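Local coordinates for protein putative dehydratase (Mesorhizobium loti, PDB 2POZ) that is of unknown function but belongs to the enolase superfamily and probably acts as a lyase, perhaps a dehydratase, assembling as an octamer, at residues Y127-Y132 with E332-F337; E214-C219 with E247-P252. All coordinates share one frame; numbering follows the deposited sequence.

In the fold
Contact 1 joins strand 123-128 to strand 331-333 where the barrel closes, its centre about 12 Å from the centre of the chain; contact 2 sets helix 212-222 against the loop after helix 239-248 in the outer layer, its centre about 24 Å from the centre of the chain. The centres of the two contacts lie 25 Å apart, their nearest atoms about 12 Å, and they do not touch, although contact 2 is nested in the chain loop that contact 1 closes. Enolase-superfamily active sites lie at the C-terminal ends of the barrel strands, so contact 1 probably borders the catalytic pocket, whereas contact 2 lies toward the periphery and neighbouring subunits.

Contact 1. Residues Y127-Y132 with E332-F337; sequences YANGWY and EHYPAF
E332 opens the contact by running its side chain past the Y127 ring, its CA over one face and its CG 3.5 Å from Y127 CE1. CG stands anti to the backbone N (chi1 175°) and the chain continues extended toward N129, whose ND2 donates to E332 OE2 at 2.8 Å, nearly straight (168°) and in the amide plane. K157 forms a salt bridge with the same OE2 and a hydrogen bond with Y127 OH, while E332 OE1 accepts from the backbone N of V308. At H333 the backbone takes over: its N donates to Y127 O (3.1 Å) and its O accepts from N129 N (2.8 Å). This parallel pairing is the closure of the (beta/alpha)7beta barrel of the enolase superfamily, where the last strand meets the first. Y334 then lies alongside N129, pointing the same way, with amide and ring planes 20° apart and N129 CB 3.8 Å from the ring centroid. N129 OD1 is gripped by G130 N and Y132 OH, which fixes the amide's rotation. An alanine here, lacking the amide, would probably leave Y132 OH and G130 N without this acceptor and E332 OE2 without one donor, and open a gap over Y334. P335 CD lies near N129 O; that oxygen accepts from a water, which in turn accepts from A336 N. A336 CB lies 3.5 Å from G130 O, and F337 CE1 and Y334 CD1 crowd the position a CB on G130 would take, so a side chain there would clash.

Contact 2. Residues E214-C219 with E247-P252; sequences ETIRFC and EQIPLP
C219 carries the tight part of the contact: its CB lies 3.7 Å from I249 CG2 and equally close to L251 CD1, so that two branched side chains meet on one carbon of helix 212-222. I249 holds CG1 between its backbone N and carbonyl carbon (chi1 69°), and from that branch CD1 reaches to 4.1 Å from C219 SG. L251 CD1 also touches the helix backbone at C219 O, 3.6 Å away. A turn earlier, I216 meets I249 CG2 through its CA and its own CG2, the latter pair 4.1 Å apart.

Fewer atoms meet toward the outer edge, where I216 CD1 touches Q248 CB at 3.7 Å. The glutamine chain bends at chi2 (-68°) and carries its amide away, toward a weak hydrogen bond with R220; E247 of the second subunit packs on Q248. P250, exposed to solvent, barely approaches C219 O; R220 of a third subunit packs on it.

The arrangement joins neighbouring parts of the barrel's outer layer, with strand 227-231 between them in the chain. Since the touching side-chain groups are mostly aliphatic, with the C219 carbonyl among their neighbours, the fit probably rests on shape and apolar burial rather than on directional bonds.

Contact 1. Residues Y127-Y132 with E332-F337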
loop_
_atom_site.group_PDB
_atom_site.type_symbol
_atom_site.label_atom_id
_atom_site.label_comp_id
_atom_site.label_asym_id
_atom_site.label_seq_id
_atom_site.Cartn_x
_atom_site.Cartn_y
_atom_site.Cartn_z
ATOM N N TYR A 127 -3.970 3.301 38.752
ATOM C CA TYR A 127 -5.404 3.132 38.623
ATOM C C TYR A 127 -5.679 1.804 39.315
ATOM O O TYR A 127 -4.775 0.982 39.463
ATOM C CB TYR A 127 -5.846 3.110 37.150
ATOM C CG TYR A 127 -5.335 1.969 36.300
ATOM C CD1 TYR A 127 -5.911 0.700 36.370
ATOM C CD2 TYR A 127 -4.302 2.171 35.380
ATOM C CE1 TYR A 127 -5.474 -0.341 35.538
ATOM C CE2 TYR A 127 -3.855 1.140 34.547
ATOM C CZ TYR A 127 -4.445 -0.110 34.632
ATOM O OH TYR A 127 -3.996 -1.131 33.822
ATOM N N ALA A 128 -6.907 1.596 39.764
ATOM C CA ALA A 128 -7.244 0.354 40.442
ATOM C C ALA A 128 -7.954 -0.656 39.534
ATOM O O ALA A 128 -8.791 -0.295 38.708
ATOM C CB ALA A 128 -8.113 0.657 41.680
ATOM N N ASN A 129 -7.597 -1.926 39.696
ATOM C CA ASN A 129 -8.213 -3.012 38.945
ATOM C C ASN A 129 -8.561 -4.070 39.995
ATOM O O ASN A 129 -8.183 -3.931 41.166
ATOM C CB ASN A 129 -7.226 -3.597 37.926
ATOM C CG ASN A 129 -7.916 -4.376 36.817
ATOM O OD1 ASN A 129 -9.089 -4.733 36.925
ATOM N ND2 ASN A 129 -7.178 -4.654 35.742
ATOM N N GLY A 130 -9.275 -5.114 39.582
ATOM C CA GLY A 130 -9.636 -6.191 40.492
ATOM C C GLY A 130 -10.612 -5.855 41.611
ATOM O O GLY A 130 -10.736 -6.613 42.576
ATOM N N TRP A 131 -11.320 -4.740 41.484
ATOM C CA TRP A 131 -12.267 -4.316 42.518
ATOM C C TRP A 131 -13.709 -4.739 42.234
ATOM O O TRP A 131 -14.612 -4.394 42.993
ATOM C CB TRP A 131 -12.222 -2.792 42.662
ATOM C CG TRP A 131 -12.299 -2.065 41.330
ATOM C CD1 TRP A 131 -11.254 -1.754 40.505
ATOM C CD2 TRP A 131 -13.485 -1.620 40.657
ATOM N NE1 TRP A 131 -11.716 -1.146 39.361
ATOM C CE2 TRP A 131 -13.080 -1.053 39.426
ATOM C CE3 TRP A 131 -14.853 -1.648 40.972
ATOM C CZ2 TRP A 131 -13.991 -0.519 38.508
ATOM C CZ3 TRP A 131 -15.758 -1.116 40.056
ATOM C CH2 TRP A 131 -15.322 -0.561 38.839
ATOM N N TYR A 132 -13.921 -5.495 41.156
ATOM C CA TYR A 132 -15.266 -5.924 40.753
ATOM C C TYR A 132 -15.358 -7.442 40.571
ATOM O O TYR A 132 -16.161 -7.936 39.779
ATOM C CB TYR A 132 -15.624 -5.224 39.438
ATOM C CG TYR A 132 -14.552 -5.404 38.389
ATOM C CD1 TYR A 132 -14.607 -6.463 37.481
ATOM C CD2 TYR A 132 -13.426 -4.575 38.371
ATOM C CE1 TYR A 132 -13.560 -6.699 36.585
ATOM C CE2 TYR A 132 -12.376 -4.804 37.483
ATOM C CZ TYR A 132 -12.448 -5.868 36.595
ATOM O OH TYR A 132 -11.403 -6.119 35.732
ATOM N N GLU A 332 -0.576 0.201 37.327
ATOM C CA GLU A 332 -1.756 -0.637 37.585
ATOM C C GLU A 332 -1.645 -1.403 38.910
ATOM O O GLU A 332 -0.631 -2.043 39.179
ATOM C CB GLU A 332 -1.960 -1.646 36.447
ATOM C CG GLU A 332 -3.103 -2.637 36.706
ATOM C CD GLU A 332 -3.308 -3.622 35.566
ATOM O OE1 GLU A 332 -2.293 -4.100 35.010
ATOM O OE2 GLU A 332 -4.478 -3.930 35.239
ATOM N N HIS A 333 -2.697 -1.357 39.724
ATOM C CA HIS A 333 -2.688 -2.054 41.010
ATOM C C HIS A 333 -4.018 -2.778 41.290
ATOM O O HIS A 333 -5.082 -2.309 40.879
ATOM C CB HIS A 333 -2.386 -1.045 42.124
ATOM C CG HIS A 333 -2.160 -1.670 43.466
ATOM N ND1 HIS A 333 -1.223 -2.657 43.680
ATOM C CD2 HIS A 333 -2.737 -1.433 44.669
ATOM C CE1 HIS A 333 -1.230 -3.001 44.955
ATOM N NE2 HIS A 333 -2.140 -2.274 45.577
ATOM N N TYR A 334 -3.933 -3.926 41.963
ATOM C CA TYR A 334 -5.102 -4.737 42.327
ATOM C C TYR A 334 -5.115 -4.829 43.858
ATOM O O TYR A 334 -4.835 -5.886 44.425
ATOM C CB TYR A 334 -4.986 -6.164 41.767
ATOM C CG TYR A 334 -4.994 -6.293 40.257
ATOM C CD1 TYR A 334 -6.063 -6.904 39.597
ATOM C CD2 TYR A 334 -3.916 -5.848 39.491
ATOM C CE1 TYR A 334 -6.053 -7.074 38.205
ATOM C CE2 TYR A 334 -3.897 -6.009 38.103
ATOM C CZ TYR A 334 -4.966 -6.626 37.468
ATOM O OH TYR A 334 -4.933 -6.807 36.099
ATOM N N PRO A 335 -5.448 -3.728 44.545
ATOM C CA PRO A 335 -5.467 -3.749 46.011
ATOM C C PRO A 335 -6.322 -4.839 46.678
ATOM O O PRO A 335 -5.928 -5.390 47.701
ATOM C CB PRO A 335 -5.918 -2.326 46.368
ATOM C CG PRO A 335 -6.786 -1.949 45.217
ATOM C CD PRO A 335 -6.003 -2.465 44.028
ATOM N N ALA A 336 -7.471 -5.163 46.091
ATOM C CA ALA A 336 -8.359 -6.180 46.665
ATOM C C ALA A 336 -7.742 -7.580 46.800
ATOM O O ALA A 336 -8.085 -8.327 47.722
ATOM C CB ALA A 336 -9.662 -6.261 45.852
ATOM N N PHE A 337 -6.836 -7.933 45.893
ATOM C CA PHE A 337 -6.199 -9.253 45.918
ATOM C C PHE A 337 -5.402 -9.528 47.190
ATOM O O PHE A 337 -5.264 -10.679 47.610
ATOM C CB PHE A 337 -5.284 -9.424 44.695
ATOM C CG PHE A 337 -6.026 -9.547 43.391
ATOM C CD1 PHE A 337 -7.371 -9.178 43.293
ATOM C CD2 PHE A 337 -5.379 -10.020 42.255
ATOM C CE1 PHE A 337 -8.055 -9.281 42.087
ATOM C CE2 PHE A 337 -6.055 -10.127 41.044
ATOM C CZ PHE A 337 -7.394 -9.756 40.959
HETATM O O HOH W 1 -8.810 -4.040 43.817
#

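Contact 2. Residues E214-C219 with E247-P252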
loop_
_atom_site.group_PDB
_atom_site.type_symbol
_atom_site.label_atom_id
_atom_site.label_comp_id
_atom_site.label_asym_id
_atom_site.label_seq_id
_atom_site.Cartn_x
_atom_site.Cartn_y
_atom_site.Cartn_z
ATOM N N GLU A 214 -19.678 -5.761 16.231
ATOM C CA GLU A 214 -20.300 -5.527 17.524
ATOM C C GLU A 214 -19.390 -4.774 18.489
ATOM O O GLU A 214 -19.865 -4.011 19.326
ATOM C CB GLU A 214 -20.755 -6.848 18.147
ATOM C CG GLU A 214 -21.939 -7.498 17.443
ATOM C CD GLU A 214 -23.129 -6.556 17.290
ATOM O OE1 GLU A 214 -23.469 -5.837 18.256
ATOM O OE2 GLU A 214 -23.732 -6.538 16.196
ATOM N N THR A 215 -18.079 -4.969 18.367
ATOM C CA THR A 215 -17.146 -4.273 19.244
ATOM C C THR A 215 -17.173 -2.776 18.934
ATOM O O THR A 215 -17.202 -1.941 19.837
ATOM C CB THR A 215 -15.713 -4.809 19.083
ATOM O OG1 THR A 215 -15.641 -6.134 19.625
ATOM C CG2 THR A 215 -14.723 -3.906 19.805
ATOM N N ILE A 216 -17.165 -2.443 17.650
ATOM C CA ILE A 216 -17.212 -1.049 17.229
ATOM C C ILE A 216 -18.519 -0.448 17.752
ATOM O O ILE A 216 -18.529 0.632 18.336
ATOM C CB ILE A 216 -17.168 -0.945 15.691
ATOM C CG1 ILE A 216 -15.771 -1.317 15.188
ATOM C CG2 ILE A 216 -17.544 0.466 15.241
ATOM C CD1 ILE A 216 -15.676 -1.427 13.685
ATOM N N ARG A 217 -19.616 -1.170 17.556
ATOM C CA ARG A 217 -20.915 -0.706 18.022
ATOM C C ARG A 217 -20.887 -0.407 19.523
ATOM O O ARG A 217 -21.351 0.643 19.955
ATOM C CB ARG A 217 -21.985 -1.756 17.715
ATOM C CG ARG A 217 -23.362 -1.456 18.304
ATOM C CD ARG A 217 -24.377 -2.466 17.798
ATOM N NE ARG A 217 -24.915 -2.079 16.497
ATOM C CZ ARG A 217 -25.169 -2.918 15.496
ATOM N NH1 ARG A 217 -24.929 -4.218 15.620
ATOM N NH2 ARG A 217 -25.678 -2.449 14.366
ATOM N N PHE A 218 -20.328 -1.321 20.311
ATOM C CA PHE A 218 -20.256 -1.138 21.762
ATOM C C PHE A 218 -19.387 0.056 22.177
ATOM O O PHE A 218 -19.760 0.815 23.069
ATOM C CB PHE A 218 -19.730 -2.412 22.434
ATOM C CG PHE A 218 -19.696 -2.340 23.938
ATOM C CD1 PHE A 218 -20.875 -2.362 24.678
ATOM C CD2 PHE A 218 -18.487 -2.249 24.618
ATOM C CE1 PHE A 218 -20.844 -2.295 26.078
ATOM C CE2 PHE A 218 -18.447 -2.180 26.018
ATOM C CZ PHE A 218 -19.624 -2.204 26.744
ATOM N N CYS A 219 -18.236 0.226 21.533
ATOM C CA CYS A 219 -17.345 1.334 21.867
ATOM C C CYS A 219 -17.990 2.682 21.548
ATOM O O CYS A 219 -17.793 3.666 22.262
ATOM C CB CYS A 219 -16.018 1.187 21.120
ATOM S SG CYS A 219 -15.026 -0.228 21.702
ATOM N N GLU A 247 -9.800 2.938 13.593
ATOM C CA GLU A 247 -10.288 3.921 12.626
ATOM C C GLU A 247 -11.794 4.137 12.723
ATOM O O GLU A 247 -12.328 5.096 12.165
ATOM C CB GLU A 247 -9.961 3.464 11.198
ATOM C CG GLU A 247 -8.511 3.087 10.961
ATOM C CD GLU A 247 -8.262 2.570 9.548
ATOM O OE1 GLU A 247 -9.016 1.679 9.089
ATOM O OE2 GLU A 247 -7.308 3.049 8.896
ATOM N N GLN A 248 -12.481 3.254 13.436
ATOM C CA GLN A 248 -13.934 3.341 13.530
ATOM C C GLN A 248 -14.522 3.753 14.871
ATOM O O GLN A 248 -15.722 3.997 14.960
ATOM C CB GLN A 248 -14.547 2.002 13.107
ATOM C CG GLN A 248 -14.354 1.650 11.640
ATOM C CD GLN A 248 -15.131 2.571 10.717
ATOM O OE1 GLN A 248 -16.280 2.916 10.999
ATOM N NE2 GLN A 248 -14.514 2.967 9.603
ATOM N N ILE A 249 -13.708 3.820 15.917
ATOM C CA ILE A 249 -14.237 4.206 17.221
ATOM C C ILE A 249 -13.621 5.501 17.716
ATOM O O ILE A 249 -12.520 5.867 17.316
ATOM C CB ILE A 249 -14.015 3.105 18.289
ATOM C CG1 ILE A 249 -12.529 2.983 18.624
ATOM C CG2 ILE A 249 -14.573 1.780 17.782
ATOM C CD1 ILE A 249 -12.243 2.030 19.790
ATOM N N PRO A 250 -14.327 6.210 18.611
ATOM C CA PRO A 250 -13.835 7.478 19.154
ATOM C C PRO A 250 -12.997 7.345 20.431
ATOM O O PRO A 250 -12.646 8.348 21.050
ATOM C CB PRO A 250 -15.124 8.250 19.396
ATOM C CG PRO A 250 -16.030 7.166 19.923
ATOM C CD PRO A 250 -15.729 5.975 19.010
ATOM N N LEU A 251 -12.670 6.117 20.817
ATOM C CA LEU A 251 -11.903 5.897 22.039
ATOM C C LEU A 251 -10.449 5.515 21.782
ATOM O O LEU A 251 -10.151 4.817 20.826
ATOM C CB LEU A 251 -12.541 4.772 22.857
ATOM C CG LEU A 251 -14.064 4.757 22.945
ATOM C CD1 LEU A 251 -14.524 3.492 23.659
ATOM C CD2 LEU A 251 -14.531 5.997 23.674
ATOM N N PRO A 252 -9.526 5.988 22.634
ATOM C CA PRO A 252 -8.111 5.643 22.460
ATOM C C PRO A 252 -7.988 4.152 22.788
ATOM O O PRO A 252 -8.725 3.631 23.634
ATOM C CB PRO A 252 -7.414 6.509 23.509
ATOM C CG PRO A 252 -8.308 7.695 23.617
ATOM C CD PRO A 252 -9.678 7.071 23.619
#